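Local coordinates for benzoate 1,2-dioxygenase beta subunit (PDB 3E99) that serves as the beta subunit of the ring-hydroxylating dioxygenase that adds molecular oxygen to benzoate, and probably supports assembly of the enzyme rather than carrying its metal centres, at the interface of chains A and B. Residues are numbered along the deposited sequence; one frame, centred on the assembly and turned at random. Chains: chain A/B, Benzoate 1,2-dioxygenase beta subunit.

The interface of chains A and B. Residues chain A 89, 118, 123; chain B 127, 151-154.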
ATOM      1  N   ARG A  89     -17.066   5.392   5.499  1.00 23.84           N
ATOM      2  CA  ARG A  89     -15.693   5.509   5.993  1.00 25.23           C
ATOM      3  C   ARG A  89     -14.757   5.172   4.859  1.00 24.36           C
ATOM      4  O   ARG A  89     -14.942   4.166   4.203  1.00 28.72           O
ATOM      5  CB  ARG A  89     -15.462   4.569   7.158  1.00 25.50           C
ATOM      6  CG  ARG A  89     -16.461   4.804   8.311  1.00 27.56           C
ATOM      7  CD  ARG A  89     -16.390   3.715   9.300  1.00 37.47           C
ATOM      8  NE  ARG A  89     -17.528   3.765  10.204  1.00 45.51           N
ATOM      9  CZ  ARG A  89     -18.039   2.720  10.846  1.00 46.44           C
ATOM     10  NH1 ARG A  89     -17.527   1.515  10.680  1.00 39.95           N
ATOM     11  NH2 ARG A  89     -19.079   2.888  11.666  1.00 42.19           N
ATOM     12  N   TYR A 118     -16.380   2.095   2.990  1.00 25.42           N
ATOM     13  CA  TYR A 118     -17.318   1.207   3.656  1.00 23.05           C
ATOM     14  C   TYR A 118     -18.447   2.017   4.199  1.00 25.12           C
ATOM     15  O   TYR A 118     -18.224   3.030   4.829  1.00 25.85           O
ATOM     16  CB  TYR A 118     -16.650   0.439   4.806  1.00 27.26           C
ATOM     17  CG  TYR A 118     -17.603  -0.406   5.603  1.00 28.37           C
ATOM     18  CD1 TYR A 118     -17.967  -1.664   5.165  1.00 29.01           C
ATOM     19  CD2 TYR A 118     -18.158   0.067   6.787  1.00 29.26           C
ATOM     20  CE1 TYR A 118     -18.840  -2.438   5.889  1.00 39.87           C
ATOM     21  CE2 TYR A 118     -19.049  -0.699   7.501  1.00 32.52           C
ATOM     22  CZ  TYR A 118     -19.378  -1.939   7.061  1.00 35.42           C
ATOM     23  OH  TYR A 118     -20.266  -2.698   7.818  1.00 43.09           O
ATOM     24  N   VAL A 123     -18.133  -3.202   1.293  1.00 35.37           N
ATOM     25  CA  VAL A 123     -16.873  -2.499   0.994  1.00 34.16           C
ATOM     26  C   VAL A 123     -16.783  -2.273  -0.523  1.00 35.13           C
ATOM     27  O   VAL A 123     -17.046  -3.197  -1.308  1.00 35.64           O
ATOM     28  CB  VAL A 123     -15.623  -3.297   1.420  1.00 34.48           C
ATOM     29  CG1 VAL A 123     -14.333  -2.540   1.027  1.00 24.62           C
ATOM     30  CG2 VAL A 123     -15.645  -3.586   2.919  1.00 34.08           C
TER
ATOM     31  N   PHE B 127      -9.592  -3.177   6.904  1.00 23.43           N
ATOM     32  CA  PHE B 127      -8.846  -1.964   6.677  1.00 20.64           C
ATOM     33  C   PHE B 127      -9.197  -0.900   7.680  1.00 23.08           C
ATOM     34  O   PHE B 127     -10.237  -0.954   8.307  1.00 19.08           O
ATOM     35  CB  PHE B 127      -9.037  -1.477   5.264  1.00 22.31           C
ATOM     36  CG  PHE B 127     -10.415  -0.910   4.971  1.00 24.69           C
ATOM     37  CD1 PHE B 127     -11.428  -1.741   4.519  1.00 27.80           C
ATOM     38  CD2 PHE B 127     -10.670   0.440   5.087  1.00 26.74           C
ATOM     39  CE1 PHE B 127     -12.679  -1.236   4.220  1.00 25.71           C
ATOM     40  CE2 PHE B 127     -11.933   0.948   4.782  1.00 22.73           C
ATOM     41  CZ  PHE B 127     -12.926   0.081   4.367  1.00 21.89           C
ATOM     42  N   LYS B 151     -12.307   0.145  10.047  1.00 24.96           N
ATOM     43  CA  LYS B 151     -13.341   0.839   9.325  1.00 22.44           C
ATOM     44  C   LYS B 151     -14.448  -0.039   8.762  1.00 24.68           C
ATOM     45  O   LYS B 151     -15.584   0.410   8.687  1.00 26.62           O
ATOM     46  CB  LYS B 151     -12.758   1.778   8.273  1.00 21.72           C
ATOM     47  CG  LYS B 151     -12.081   3.001   8.886  1.00 23.10           C
ATOM     48  CD  LYS B 151     -11.538   3.968   7.852  1.00 24.35           C
ATOM     49  CE  LYS B 151     -11.018   5.214   8.563  1.00 28.36           C
ATOM     50  NZ  LYS B 151     -10.441   6.249   7.695  1.00 27.69           N
ATOM     51  N   ASN B 152     -14.146  -1.276   8.382  1.00 24.64           N
ATOM     52  CA  ASN B 152     -15.192  -2.149   7.880  1.00 26.27           C
ATOM     53  C   ASN B 152     -15.563  -3.117   8.980  1.00 30.31           C
ATOM     54  O   ASN B 152     -15.190  -4.278   8.971  1.00 31.84           O
ATOM     55  CB  ASN B 152     -14.817  -2.832   6.549  1.00 26.94           C
ATOM     56  CG  ASN B 152     -13.621  -3.753   6.659  1.00 20.68           C
ATOM     57  OD1 ASN B 152     -12.607  -3.453   7.305  1.00 23.06           O
ATOM     58  ND2 ASN B 152     -13.739  -4.879   6.034  1.00 25.07           N
ATOM     59  N   ASP B 153     -16.248  -2.584   9.973  1.00 31.11           N
ATOM     60  CA  ASP B 153     -16.457  -3.317  11.213  1.00 38.16           C
ATOM     61  C   ASP B 153     -17.627  -4.311  11.163  1.00 41.83           C
ATOM     62  O   ASP B 153     -17.593  -5.305  11.882  1.00 47.74           O
ATOM     63  CB  ASP B 153     -16.592  -2.365  12.408  1.00 38.50           C
ATOM     64  CG  ASP B 153     -17.779  -1.469  12.313  1.00 43.07           C
ATOM     65  OD1 ASP B 153     -18.122  -1.029  11.188  1.00 41.13           O
ATOM     66  OD2 ASP B 153     -18.365  -1.190  13.373  1.00 45.02           O
ATOM     67  N   TYR B 154     -18.628  -4.065  10.325  1.00 46.35           N
ATOM     68  CA  TYR B 154     -19.745  -5.000  10.169  1.00 50.23           C
ATOM     69  C   TYR B 154     -19.495  -5.920   8.970  1.00 54.08           C
ATOM     70  O   TYR B 154     -19.245  -7.122   9.138  1.00 58.28           O
ATOM     71  CB  TYR B 154     -21.067  -4.247  10.005  1.00 50.87           C
TER
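A:Tyr118 lays one ring face on the backbone of B:Asn152 where two ring-hydroxylating dioxygenase beta subunits meet; three copies form the deposited assembly, in keeping with the trimeric beta layer of this family. Strands 89-103, 106-119 and 122-135 of chain A supply one side, and the loop at B:Lys151 to B:Tyr154 with B:Phe127 the other. Followed outward, A:Tyr118 CB touches B:Phe127 CZ at 3.8 Å. With CG anti to the backbone N (chi1 175°) and against B:Asn152 CA, the ring reaches along the loop, and that CA sits over its centre, 3.8 Å from the centroid, as a CH-pi contact. CD1 meets B:Asn152 CB at 3.6 Å and CE1 stays near it, while CD2 and CE2 run past the carbonyl of B:Lys151, CE2 also nearing B:Asp153 OD1. CZ comes near B:Tyr154 N, from which OH may accept a weak, doubtful hydrogen bond (3.3 Å), the B:Tyr154 side chain being incompletely modelled. A:Arg89, extended from CG to NE, passes its CB by the aliphatic chain of B:Lys151 and brings NH1 to two acceptors near its guanidinium plane. NH1 forms a salt-bridging hydrogen bond to B:Asp153 OD1 (2.7 Å) from above the carboxylate plane, the guanidinium and carboxylate planes 53° apart, and donates to B:Lys151 O (3.0 Å), again from above the carbonyl plane. The B:Asn152 amide turns back within chain B, where OD1 accepts from B:Phe127 N at 3.1 Å. A:Val123 CG1 packs on B:Phe127 CE1, while CG2 touches both that atom and B:Asn152 CB.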